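Local coordinates for protein TRAP dicarboxylate transporter, DctP subunit (Sulfurospirillum deleyianum, PDB 4OVS) that probably captures succinate or related dicarboxylates in the periplasm and delivers them to a TRAP transporter for uptake, at residues A[40-54]-A[256-270]. Sequence-based numbering, arbitrary orientation.
Sequences KGKGADFFAKRVGEL and VLQAMKEATEYERKE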
loop_
_atom_site.group_PDB
_atom_site.type_symbol
_atom_site.label_atom_id
_atom_site.label_comp_id
_atom_site.label_asym_id
_atom_site.label_seq_id
_atom_site.Cartn_x
_atom_site.Cartn_y
_atom_site.Cartn_z
ATOM N N LYS A 40 2.233 -4.754 -7.967
ATOM C CA LYS A 40 3.142 -3.595 -7.860
ATOM C C LYS A 40 4.536 -3.891 -8.360
ATOM O O LYS A 40 5.154 -3.083 -9.007
ATOM C CB LYS A 40 3.214 -3.146 -6.417
ATOM C CG LYS A 40 4.237 -2.132 -6.163
ATOM C CD LYS A 40 4.169 -1.604 -4.714
ATOM C CE LYS A 40 5.415 -0.860 -4.313
ATOM N NZ LYS A 40 5.250 -0.262 -2.967
ATOM N N GLY A 41 5.047 -5.055 -8.025
ATOM C CA GLY A 41 6.356 -5.447 -8.494
ATOM C C GLY A 41 6.390 -5.731 -9.978
ATOM O O GLY A 41 7.372 -5.395 -10.666
ATOM N N LYS A 42 5.352 -6.406 -10.467
ATOM C CA LYS A 42 5.194 -6.701 -11.918
ATOM C C LYS A 42 5.032 -5.391 -12.672
ATOM O O LYS A 42 5.585 -5.209 -13.745
ATOM C CB LYS A 42 4.010 -7.624 -12.159
ATOM C CG LYS A 42 4.174 -9.008 -11.589
ATOM C CD LYS A 42 2.914 -9.900 -11.916
ATOM C CE LYS A 42 3.095 -11.293 -11.405
ATOM N NZ LYS A 42 1.787 -12.036 -11.527
ATOM N N GLY A 43 4.318 -4.453 -12.072
ATOM C CA GLY A 43 4.155 -3.121 -12.657
ATOM C C GLY A 43 5.474 -2.359 -12.805
ATOM O O GLY A 43 5.734 -1.700 -13.830
ATOM N N ALA A 44 6.322 -2.406 -11.778
ATOM C CA ALA A 44 7.611 -1.726 -11.845
ATOM C C ALA A 44 8.481 -2.332 -12.962
ATOM O O ALA A 44 9.097 -1.612 -13.728
ATOM C CB ALA A 44 8.357 -1.818 -10.495
ATOM N N ASP A 45 8.510 -3.673 -13.040
ATOM C CA ASP A 45 9.300 -4.403 -14.045
ATOM C C ASP A 45 8.770 -4.166 -15.460
ATOM O O ASP A 45 9.539 -4.031 -16.425
ATOM C CB ASP A 45 9.327 -5.916 -13.740
ATOM C CG ASP A 45 10.311 -6.296 -12.617
ATOM O OD1 ASP A 45 11.250 -5.513 -12.310
ATOM O OD2 ASP A 45 10.159 -7.448 -12.111
ATOM N N PHE A 46 7.473 -4.024 -15.583
ATOM C CA PHE A 46 6.869 -3.708 -16.883
ATOM C C PHE A 46 7.256 -2.293 -17.304
ATOM O O PHE A 46 7.703 -2.062 -18.420
ATOM C CB PHE A 46 5.354 -3.892 -16.804
ATOM C CG PHE A 46 4.669 -3.759 -18.104
ATOM C CD1 PHE A 46 4.197 -2.535 -18.503
ATOM C CD2 PHE A 46 4.547 -4.822 -18.971
ATOM C CE1 PHE A 46 3.562 -2.360 -19.730
ATOM C CE2 PHE A 46 3.926 -4.643 -20.217
ATOM C CZ PHE A 46 3.432 -3.404 -20.574
ATOM N N PHE A 47 7.141 -1.353 -16.391
ATOM C CA PHE A 47 7.687 0.014 -16.649
ATOM C C PHE A 47 9.083 -0.030 -17.143
ATOM O O PHE A 47 9.402 0.554 -18.174
ATOM C CB PHE A 47 7.634 0.820 -15.395
ATOM C CG PHE A 47 8.355 2.136 -15.474
ATOM C CD1 PHE A 47 7.870 3.168 -16.301
ATOM C CD2 PHE A 47 9.481 2.381 -14.708
ATOM C CE1 PHE A 47 8.524 4.360 -16.369
ATOM C CE2 PHE A 47 10.112 3.612 -14.765
ATOM C CZ PHE A 47 9.626 4.598 -15.580
ATOM N N ALA A 48 9.939 -0.793 -16.458
ATOM C CA ALA A 48 11.345 -0.816 -16.807
ATOM C C ALA A 48 11.566 -1.349 -18.216
ATOM O O ALA A 48 12.309 -0.779 -19.028
ATOM C CB ALA A 48 12.117 -1.694 -15.786
ATOM N N LYS A 49 10.894 -2.430 -18.524
ATOM C CA LYS A 49 10.972 -3.017 -19.854
ATOM C C LYS A 49 10.499 -2.043 -20.957
ATOM O O LYS A 49 11.116 -1.936 -22.017
ATOM C CB LYS A 49 10.097 -4.261 -19.877
ATOM C CG LYS A 49 10.268 -5.091 -21.121
ATOM C CD LYS A 49 9.200 -6.209 -21.209
ATOM C CE LYS A 49 7.932 -5.774 -21.955
ATOM N NZ LYS A 49 7.005 -6.917 -22.338
ATOM N N ARG A 50 9.396 -1.341 -20.715
ATOM C CA ARG A 50 8.829 -0.455 -21.750
ATOM C C ARG A 50 9.703 0.800 -22.025
ATOM O O ARG A 50 9.868 1.220 -23.184
ATOM C CB ARG A 50 7.413 -0.062 -21.387
ATOM C CG ARG A 50 6.433 -1.217 -21.448
ATOM C CD ARG A 50 6.284 -1.727 -22.887
ATOM N NE ARG A 50 5.652 -0.735 -23.745
ATOM C CZ ARG A 50 5.966 -0.470 -25.010
ATOM N NH1 ARG A 50 6.973 -1.086 -25.623
ATOM N NH2 ARG A 50 5.274 0.464 -25.657
ATOM N N VAL A 51 10.261 1.394 -20.985
ATOM C CA VAL A 51 11.243 2.482 -21.174
ATOM C C VAL A 51 12.363 2.046 -22.128
ATOM O O VAL A 51 12.662 2.743 -23.078
ATOM C CB VAL A 51 11.809 2.979 -19.851
ATOM C CG1 VAL A 51 13.008 3.934 -20.076
ATOM C CG2 VAL A 51 10.709 3.665 -19.053
ATOM N N GLY A 52 12.985 0.897 -21.873
ATOM C CA GLY A 52 14.005 0.357 -22.755
ATOM C C GLY A 52 13.554 0.240 -24.213
ATOM O O GLY A 52 14.266 0.651 -25.130
ATOM N N GLU A 53 12.385 -0.361 -24.425
ATOM C CA GLU A 53 11.835 -0.537 -25.764
ATOM C C GLU A 53 11.520 0.813 -26.415
ATOM O O GLU A 53 11.942 1.073 -27.516
ATOM C CB GLU A 53 10.590 -1.428 -25.700
ATOM C CG GLU A 53 10.909 -2.825 -25.231
ATOM C CD GLU A 53 9.675 -3.708 -24.985
ATOM O OE1 GLU A 53 8.563 -3.189 -24.735
ATOM O OE2 GLU A 53 9.816 -4.945 -25.069
ATOM N N LEU A 54 10.848 1.694 -25.703
ATOM C CA LEU A 54 10.446 2.978 -26.285
ATOM C C LEU A 54 11.618 3.925 -26.537
ATOM O O LEU A 54 11.516 4.830 -27.349
ATOM C CB LEU A 54 9.419 3.671 -25.390
ATOM C CG LEU A 54 8.006 3.122 -25.371
ATOM C CD1 LEU A 54 7.145 3.758 -24.329
ATOM C CD2 LEU A 54 7.363 3.237 -26.754
ATOM N N VAL A 256 9.384 8.124 -21.135
ATOM C CA VAL A 256 9.296 7.695 -19.745
ATOM C C VAL A 256 7.849 7.785 -19.316
ATOM O O VAL A 256 7.311 6.892 -18.664
ATOM C CB VAL A 256 10.216 8.501 -18.852
ATOM C CG1 VAL A 256 9.878 8.327 -17.403
ATOM C CG2 VAL A 256 11.623 8.050 -19.066
ATOM N N LEU A 257 7.199 8.856 -19.727
ATOM C CA LEU A 257 5.840 9.126 -19.315
ATOM C C LEU A 257 4.865 8.170 -19.991
ATOM O O LEU A 257 3.870 7.795 -19.397
ATOM C CB LEU A 257 5.450 10.585 -19.657
ATOM C CG LEU A 257 6.156 11.671 -18.830
ATOM C CD1 LEU A 257 5.648 13.018 -19.288
ATOM C CD2 LEU A 257 5.945 11.540 -17.334
ATOM N N GLN A 258 5.144 7.786 -21.227
ATOM C CA GLN A 258 4.275 6.856 -21.898
ATOM C C GLN A 258 4.447 5.467 -21.208
ATOM O O GLN A 258 3.480 4.800 -20.826
ATOM C CB GLN A 258 4.586 6.807 -23.401
ATOM C CG GLN A 258 3.658 5.854 -24.124
ATOM C CD GLN A 258 4.022 5.597 -25.570
ATOM O OE1 GLN A 258 4.436 6.495 -26.313
ATOM N NE2 GLN A 258 3.833 4.358 -25.989
ATOM N N ALA A 259 5.697 5.080 -20.996
ATOM C CA ALA A 259 6.018 3.854 -20.273
ATOM C C ALA A 259 5.234 3.760 -18.976
ATOM O O ALA A 259 4.599 2.732 -18.693
ATOM C CB ALA A 259 7.441 3.801 -20.018
HETATM N N MSE A 260 5.217 4.821 -18.199
HETATM C CA MSE A 260 4.497 4.781 -16.932
HETATM C C MSE A 260 2.981 4.665 -17.068
HETATM O O MSE A 260 2.339 3.936 -16.281
HETATM C CB MSE A 260 4.816 5.976 -16.058
HETATM C CG MSE A 260 4.245 5.831 -14.625
HETATM SE SE MSE A 260 4.970 4.281 -13.647
HETATM C CE MSE A 260 6.755 4.954 -13.314
ATOM N N LYS A 261 2.400 5.395 -18.035
ATOM C CA LYS A 261 0.979 5.275 -18.333
ATOM C C LYS A 261 0.565 3.809 -18.623
ATOM O O LYS A 261 -0.387 3.287 -18.061
ATOM C CB LYS A 261 0.621 6.190 -19.524
ATOM C CG LYS A 261 -0.886 6.312 -19.798
ATOM C CD LYS A 261 -1.145 7.012 -21.160
ATOM C CE LYS A 261 -2.629 7.174 -21.511
ATOM N NZ LYS A 261 -3.402 8.107 -20.604
ATOM N N GLU A 262 1.285 3.180 -19.533
ATOM C CA GLU A 262 1.036 1.798 -19.893
ATOM C C GLU A 262 1.174 0.874 -18.687
ATOM O O GLU A 262 0.356 -0.035 -18.482
ATOM C CB GLU A 262 2.000 1.392 -21.010
ATOM C CG GLU A 262 1.747 2.121 -22.252
ATOM C CD GLU A 262 2.609 1.672 -23.423
ATOM O OE1 GLU A 262 3.158 0.548 -23.377
ATOM O OE2 GLU A 262 2.710 2.440 -24.397
ATOM N N ALA A 263 2.169 1.145 -17.854
ATOM C CA ALA A 263 2.484 0.321 -16.713
ATOM C C ALA A 263 1.416 0.435 -15.639
ATOM O O ALA A 263 1.109 -0.536 -14.939
ATOM C CB ALA A 263 3.863 0.685 -16.140
ATOM N N THR A 264 0.813 1.611 -15.557
ATOM C CA THR A 264 -0.262 1.861 -14.607
ATOM C C THR A 264 -1.483 1.022 -15.013
ATOM O O THR A 264 -2.077 0.361 -14.175
ATOM C CB THR A 264 -0.609 3.357 -14.612
ATOM O OG1 THR A 264 0.510 4.122 -14.110
ATOM C CG2 THR A 264 -1.799 3.635 -13.780
ATOM N N GLU A 265 -1.816 1.031 -16.304
ATOM C CA GLU A 265 -2.976 0.256 -16.847
ATOM C C GLU A 265 -2.732 -1.239 -16.566
ATOM O O GLU A 265 -3.622 -1.954 -16.110
ATOM C CB GLU A 265 -3.131 0.484 -18.353
ATOM C CG GLU A 265 -3.857 -0.684 -19.080
ATOM C CD GLU A 265 -4.071 -0.459 -20.588
ATOM O OE1 GLU A 265 -3.070 -0.185 -21.317
ATOM O OE2 GLU A 265 -5.249 -0.580 -21.041
ATOM N N TYR A 266 -1.493 -1.673 -16.786
ATOM C CA TYR A 266 -1.108 -3.073 -16.611
ATOM C C TYR A 266 -1.145 -3.481 -15.134
ATOM O O TYR A 266 -1.686 -4.514 -14.779
ATOM C CB TYR A 266 0.281 -3.294 -17.182
ATOM C CG TYR A 266 0.832 -4.629 -16.824
ATOM C CD1 TYR A 266 0.290 -5.769 -17.370
ATOM C CD2 TYR A 266 1.896 -4.756 -15.957
ATOM C CE1 TYR A 266 0.783 -7.032 -17.046
ATOM C CE2 TYR A 266 2.405 -6.003 -15.627
ATOM C CZ TYR A 266 1.845 -7.134 -16.179
ATOM O OH TYR A 266 2.297 -8.394 -15.870
ATOM N N GLU A 267 -0.578 -2.657 -14.272
ATOM C CA GLU A 267 -0.621 -2.912 -12.837
ATOM C C GLU A 267 -2.012 -3.083 -12.301
ATOM O O GLU A 267 -2.240 -3.972 -11.492
ATOM C CB GLU A 267 0.098 -1.820 -12.048
ATOM C CG GLU A 267 0.389 -2.147 -10.656
ATOM C CD GLU A 267 -0.733 -1.910 -9.626
ATOM O OE1 GLU A 267 -1.723 -1.167 -9.890
ATOM O OE2 GLU A 267 -0.573 -2.493 -8.497
ATOM N N ARG A 268 -2.950 -2.262 -12.748
ATOM C CA ARG A 268 -4.281 -2.335 -12.189
ATOM C C ARG A 268 -5.000 -3.616 -12.668
ATOM O O ARG A 268 -5.834 -4.142 -11.956
ATOM C CB ARG A 268 -5.103 -1.098 -12.439
ATOM C CG ARG A 268 -4.485 0.200 -11.926
ATOM C CD ARG A 268 -5.348 1.368 -12.371
ATOM N NE ARG A 268 -4.944 2.636 -11.773
ATOM C CZ ARG A 268 -5.679 3.750 -11.811
ATOM N NH1 ARG A 268 -6.867 3.756 -12.393
ATOM N NH2 ARG A 268 -5.233 4.870 -11.269
ATOM N N LYS A 269 -4.658 -4.115 -13.855
ATOM C CA LYS A 269 -5.222 -5.366 -14.354
ATOM C C LYS A 269 -4.683 -6.531 -13.498
ATOM O O LYS A 269 -5.453 -7.347 -13.022
ATOM C CB LYS A 269 -4.894 -5.503 -15.855
ATOM C CG LYS A 269 -5.732 -4.560 -16.752
ATOM C CD LYS A 269 -5.170 -4.563 -18.184
ATOM C CE LYS A 269 -5.793 -3.541 -19.079
ATOM N NZ LYS A 269 -7.216 -3.761 -19.338
ATOM N N GLU A 270 -3.373 -6.542 -13.222
ATOM C CA GLU A 270 -2.782 -7.571 -12.412
ATOM C C GLU A 270 -3.406 -7.530 -11.018
ATOM O O GLU A 270 -3.685 -8.549 -10.432
ATOM C CB GLU A 270 -1.256 -7.416 -12.321
ATOM C CG GLU A 270 -0.492 -7.856 -13.591
ATOM C CD GLU A 270 -0.429 -9.386 -13.802
ATOM O OE1 GLU A 270 0.049 -9.798 -14.881
ATOM O OE2 GLU A 270 -0.821 -10.175 -12.911
HETATM O O HOH W 1 1.404 -12.157 -14.753
#
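F47 is met on both ring faces: the methyl CE of selenomethionine M260 sits 3.5 Å from the ring centroid in a CH-pi contact over one face, and V51 CG2 lies toward the rim of the other. V256 O meets the ring's edge in plane. F46 instead forms an offset stack with Y266, centroids 4.6 Å apart and planes inclined by 27°; K42 O lies at the tyrosine's edge. Next to the F47 ring, A259 is a knob among F47, R50, V51 and L54, its CB pressed to 3.4 Å from V51 CG2. The two helices run roughly antiparallel at 144° across one lobe of the solute-binding fold, where helix 40-54 also covers strand 59-64 and, at its start, brings K40 NZ to a bound succinate and M88 O. On the more open side, R50 bends at chi2 (-65°) and again at chi3, turning its guanidinium nearly coplanar with the E262 carboxylate; NE (2.8 Å) and NH2 (3.1 Å) both grip OE1, NH1 holds E53, and Q258 NE2 bonds E262 OE2. A leucine here would probably leave E262 and E53 without their shared positive partner. K42 NZ forms a long salt bridge with E270 OE2, 3.5 Å, its hydrogen bond weak; a water joins K42 NZ to E270 OE1.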